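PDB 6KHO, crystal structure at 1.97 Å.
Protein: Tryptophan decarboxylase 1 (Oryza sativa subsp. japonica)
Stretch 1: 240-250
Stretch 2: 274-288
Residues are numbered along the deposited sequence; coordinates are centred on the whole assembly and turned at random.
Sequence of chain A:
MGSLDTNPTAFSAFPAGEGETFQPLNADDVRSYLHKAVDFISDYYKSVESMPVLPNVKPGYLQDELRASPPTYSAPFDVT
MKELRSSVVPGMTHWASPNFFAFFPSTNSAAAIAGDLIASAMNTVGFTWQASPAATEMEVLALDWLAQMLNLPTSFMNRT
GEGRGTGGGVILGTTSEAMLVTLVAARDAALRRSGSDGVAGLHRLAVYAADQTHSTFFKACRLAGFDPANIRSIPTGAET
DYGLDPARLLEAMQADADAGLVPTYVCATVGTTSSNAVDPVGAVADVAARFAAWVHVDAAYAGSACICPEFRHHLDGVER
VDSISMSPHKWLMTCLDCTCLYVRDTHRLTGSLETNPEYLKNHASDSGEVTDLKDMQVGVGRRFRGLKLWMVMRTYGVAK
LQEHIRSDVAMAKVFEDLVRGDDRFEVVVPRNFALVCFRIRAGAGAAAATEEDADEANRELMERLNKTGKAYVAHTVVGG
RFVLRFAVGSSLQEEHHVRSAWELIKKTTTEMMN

Stretch 1 (240-250) TDYGLDPARLL
Stretch 2, residues 274-288: SSNAVDPVGAVADVA

Two loop-to-helix segments of one chain run side by side and bury 566 Å² between them, both sides summed. Residues 246-250 and 281-288 are helical, and each helix continues beyond its stretch. Their axes run nearly parallel, at a signed crossing angle of -17° with a closest approach of 9.6 Å. The register follows from the nearest CA pairs: Gly243 CA to Asp279 CA is 4.7 Å, Pro246 CA to Val284 CA is 5.7 Å, and Leu250 CA to Val287 CA is 5.9 Å.

Val287 has the largest covered area, 83 Å². Its CA-to-CB bond points toward stretch 1, and with chi1 at 174° (t) both methyls meet that helix. Val287 CG1 lies 3.6 Å from Leu250 CB and 4.0 Å from Leu249 CD2, while Val287 CG2 approaches Pro246 CB at 4.1 Å. One valine thus spans a full helical turn, the turn closed by the bond from Leu250 N to Pro246 O (2.9 Å). Leu249 (chi1 170°, chi2 67°; tp) also reaches Val284, Leu249 CD2 to Val284 CG1 at 3.9 Å, with Val284 at chi1 167° (t).

Leu244 has 65 Å² covered by stretch 2, in extended backbone (phi/psi -66/127), and joins polar and apolar contacts. Leu244 N donates to Asp279 OD1 at 2.8 Å with an N-H...acceptor angle of 158°, the one direct hydrogen bond across the contact. Asp279 (chi1 -66°, m) starts sideways, but its carboxylate end comes nearer. The CA-to-CB bond of Leu244 points toward stretch 2, and chi1 -179° (t) with chi2 60° (p) places Leu244 CD2 4.0 Å from Val284 CG2.

Pro246, with 64 Å² covered, opens its helix with a C-gamma exo ring. Pro246 CG is 3.7 Å from both Pro280 CG and Ala283 CB, so the ring packs against the start of the partner helix, where Pro280 (C-gamma endo) holds the N-cap position. Just before Pro246, the CA-to-CB bond of Asp245 points away from stretch 2, and Asp245, at the N-cap position, caps its own helix: Asp245 OD1 accepts from Ala247 N at 3.2 Å.

Upstream, a type I' turn from Thr240 to Gly243 carries positive phi at Asp241 (51/38) and Tyr242 (65/15) and is closed by Gly243 N to Thr240 O, 3.0 Å. Ala277 CB packs against its backbone, 3.4 Å from Asp241 O and 3.5 Å from Tyr242 O. Gly243 fits closely here: an ideal CB on Gly243 would lie 2.8 Å from Val278 O, a clash. Waters complete the junction. One donates to Asp241 O (2.8 Å) and accepts from Val278 N (3.0 Å); another donates to both Tyr242 O and Asp279 OD1, each at 2.9 Å.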

# COMPACT_ATOMS: atom_id res chain seq x y z
N THR A 240 -32.53 -0.43 -15.86
CA THR A 240 -31.21 -0.46 -16.51
C THR A 240 -30.32 -1.57 -15.95
O THR A 240 -29.09 -1.49 -16.07
CB THR A 240 -30.50 0.89 -16.34
OG1 THR A 240 -30.36 1.17 -14.95
CG2 THR A 240 -31.30 2.01 -17.01
N ASP A 241 -30.92 -2.59 -15.34
CA ASP A 241 -30.18 -3.63 -14.62
C ASP A 241 -29.21 -3.01 -13.63
O ASP A 241 -28.09 -3.49 -13.43
CB ASP A 241 -29.48 -4.58 -15.59
CG ASP A 241 -30.47 -5.46 -16.35
OD1 ASP A 241 -31.48 -5.87 -15.75
OD2 ASP A 241 -30.23 -5.72 -17.55
N TYR A 242 -29.65 -1.92 -13.00
CA TYR A 242 -28.94 -1.18 -11.97
C TYR A 242 -27.65 -0.52 -12.48
O TYR A 242 -26.84 -0.07 -11.68
CB TYR A 242 -28.67 -2.09 -10.76
CG TYR A 242 -29.99 -2.57 -10.17
CD1 TYR A 242 -30.69 -1.79 -9.26
CD2 TYR A 242 -30.57 -3.78 -10.58
CE1 TYR A 242 -31.92 -2.20 -8.74
CE2 TYR A 242 -31.80 -4.20 -10.06
CZ TYR A 242 -32.46 -3.40 -9.14
OH TYR A 242 -33.68 -3.80 -8.61
N GLY A 243 -27.47 -0.42 -13.81
CA GLY A 243 -26.45 0.45 -14.35
C GLY A 243 -26.86 1.92 -14.34
O GLY A 243 -28.04 2.26 -14.28
N LEU A 244 -25.87 2.80 -14.41
CA LEU A 244 -26.14 4.23 -14.40
C LEU A 244 -26.90 4.65 -15.66
O LEU A 244 -26.48 4.35 -16.78
CB LEU A 244 -24.84 5.03 -14.27
CG LEU A 244 -24.98 6.55 -14.22
CD1 LEU A 244 -25.82 7.00 -13.02
CD2 LEU A 244 -23.59 7.18 -14.16
N ASP A 245 -28.02 5.34 -15.47
CA ASP A 245 -28.77 5.92 -16.58
C ASP A 245 -28.15 7.27 -16.93
O ASP A 245 -28.12 8.17 -16.08
CB ASP A 245 -30.24 6.09 -16.19
CG ASP A 245 -31.12 6.55 -17.36
OD1 ASP A 245 -30.60 6.83 -18.47
OD2 ASP A 245 -32.35 6.61 -17.16
N PRO A 246 -27.61 7.44 -18.14
CA PRO A 246 -26.93 8.71 -18.45
C PRO A 246 -27.88 9.90 -18.48
O PRO A 246 -27.44 11.03 -18.24
CB PRO A 246 -26.30 8.45 -19.82
CG PRO A 246 -26.39 6.97 -20.03
CD PRO A 246 -27.59 6.52 -19.29
N ALA A 247 -29.17 9.67 -18.75
CA ALA A 247 -30.13 10.77 -18.63
C ALA A 247 -30.23 11.26 -17.20
O ALA A 247 -30.27 12.47 -16.95
CB ALA A 247 -31.50 10.33 -19.15
N ARG A 248 -30.25 10.34 -16.23
CA ARG A 248 -30.29 10.75 -14.83
C ARG A 248 -29.00 11.47 -14.43
O ARG A 248 -29.02 12.39 -13.61
CB ARG A 248 -30.54 9.54 -13.92
CG ARG A 248 -32.02 9.20 -13.71
CD ARG A 248 -32.24 8.03 -12.75
NE ARG A 248 -33.47 7.31 -13.07
CZ ARG A 248 -33.94 6.26 -12.39
NH1 ARG A 248 -33.28 5.79 -11.34
NH2 ARG A 248 -35.07 5.67 -12.77
N LEU A 249 -27.86 11.06 -15.00
CA LEU A 249 -26.60 11.74 -14.70
C LEU A 249 -26.60 13.16 -15.27
O LEU A 249 -26.21 14.11 -14.59
CB LEU A 249 -25.43 10.92 -15.26
CG LEU A 249 -24.08 11.63 -15.23
CD1 LEU A 249 -23.61 11.86 -13.80
CD2 LEU A 249 -23.03 10.86 -16.03
N LEU A 250 -27.04 13.31 -16.52
CA LEU A 250 -27.07 14.63 -17.15
C LEU A 250 -27.98 15.59 -16.39
O LEU A 250 -27.64 16.77 -16.20
CB LEU A 250 -27.51 14.51 -18.61
CG LEU A 250 -27.70 15.81 -19.42
CD1 LEU A 250 -26.54 16.77 -19.25
CD2 LEU A 250 -27.87 15.47 -20.89
N SER A 274 -22.11 -5.22 -5.90
CA SER A 274 -23.33 -5.88 -5.46
C SER A 274 -23.81 -6.91 -6.47
O SER A 274 -23.93 -8.10 -6.17
CB SER A 274 -24.43 -4.85 -5.18
OG SER A 274 -25.63 -5.51 -4.81
N SER A 275 -24.09 -6.47 -7.71
CA SER A 275 -24.76 -7.33 -8.67
C SER A 275 -24.10 -7.34 -10.04
O SER A 275 -24.71 -7.82 -11.01
CB SER A 275 -26.24 -6.90 -8.81
OG SER A 275 -26.35 -5.67 -9.51
N ASN A 276 -22.86 -6.85 -10.16
CA ASN A 276 -22.15 -6.80 -11.44
C ASN A 276 -22.94 -6.03 -12.50
O ASN A 276 -23.01 -6.42 -13.66
CB ASN A 276 -21.81 -8.20 -11.95
CG ASN A 276 -20.47 -8.69 -11.43
OD1 ASN A 276 -19.78 -7.98 -10.69
ND2 ASN A 276 -20.11 -9.91 -11.80
N ALA A 277 -23.54 -4.92 -12.09
CA ALA A 277 -24.08 -3.99 -13.07
C ALA A 277 -22.93 -3.34 -13.84
O ALA A 277 -21.79 -3.29 -13.38
CB ALA A 277 -24.94 -2.93 -12.38
N VAL A 278 -23.24 -2.85 -15.04
CA VAL A 278 -22.24 -2.25 -15.92
C VAL A 278 -22.75 -0.89 -16.39
O VAL A 278 -23.77 -0.83 -17.09
CB VAL A 278 -21.91 -3.14 -17.13
CG1 VAL A 278 -21.04 -2.37 -18.11
CG2 VAL A 278 -21.21 -4.43 -16.67
N ASP A 279 -22.04 0.17 -16.03
CA ASP A 279 -22.39 1.51 -16.49
C ASP A 279 -22.00 1.68 -17.96
O ASP A 279 -20.97 1.15 -18.39
CB ASP A 279 -21.69 2.57 -15.62
CG ASP A 279 -22.17 2.58 -14.16
OD1 ASP A 279 -23.23 1.98 -13.86
OD2 ASP A 279 -21.50 3.21 -13.30
N PRO A 280 -22.80 2.41 -18.76
CA PRO A 280 -22.45 2.60 -20.18
C PRO A 280 -21.36 3.65 -20.34
O PRO A 280 -21.64 4.86 -20.27
CB PRO A 280 -23.77 3.05 -20.81
CG PRO A 280 -24.47 3.78 -19.69
CD PRO A 280 -24.04 3.14 -18.39
N VAL A 281 -20.12 3.20 -20.58
CA VAL A 281 -18.96 4.06 -20.40
C VAL A 281 -18.98 5.22 -21.39
O VAL A 281 -18.77 6.38 -21.01
CB VAL A 281 -17.66 3.24 -20.54
CG1 VAL A 281 -16.46 4.15 -20.57
CG2 VAL A 281 -17.54 2.21 -19.39
N GLY A 282 -19.19 4.93 -22.68
CA GLY A 282 -19.19 5.99 -23.67
C GLY A 282 -20.27 7.03 -23.41
O GLY A 282 -20.01 8.24 -23.47
N ALA A 283 -21.48 6.58 -23.11
CA ALA A 283 -22.56 7.53 -22.88
C ALA A 283 -22.29 8.41 -21.66
O ALA A 283 -22.67 9.58 -21.65
CB ALA A 283 -23.89 6.78 -22.71
N VAL A 284 -21.63 7.86 -20.63
CA VAL A 284 -21.28 8.66 -19.45
C VAL A 284 -20.24 9.72 -19.80
O VAL A 284 -20.33 10.87 -19.37
CB VAL A 284 -20.79 7.74 -18.32
CG1 VAL A 284 -20.14 8.55 -17.19
CG2 VAL A 284 -21.95 6.93 -17.77
N ALA A 285 -19.21 9.32 -20.55
CA ALA A 285 -18.16 10.27 -20.91
C ALA A 285 -18.72 11.42 -21.73
O ALA A 285 -18.31 12.57 -21.56
CB ALA A 285 -17.06 9.55 -21.69
N ASP A 286 -19.66 11.13 -22.62
CA ASP A 286 -20.27 12.17 -23.44
C ASP A 286 -21.04 13.16 -22.58
O ASP A 286 -20.95 14.38 -22.77
CB ASP A 286 -21.17 11.54 -24.50
CG ASP A 286 -20.38 10.75 -25.52
OD1 ASP A 286 -19.13 10.86 -25.52
OD2 ASP A 286 -21.01 10.00 -26.30
N VAL A 287 -21.79 12.65 -21.59
CA VAL A 287 -22.51 13.54 -20.69
C VAL A 287 -21.53 14.40 -19.90
O VAL A 287 -21.70 15.63 -19.81
CB VAL A 287 -23.43 12.72 -19.76
CG1 VAL A 287 -24.05 13.60 -18.74
CG2 VAL A 287 -24.53 12.05 -20.57
N ALA A 288 -20.47 13.79 -19.37
CA ALA A 288 -19.54 14.55 -18.54
C ALA A 288 -18.77 15.57 -19.36
O ALA A 288 -18.33 16.59 -18.82
CB ALA A 288 -18.58 13.59 -17.83
O HOH W 1 -26.22 -3.13 -15.53
O HOH W 2 -27.11 -5.86 -12.21
O HOH W 3 -24.17 1.09 -11.31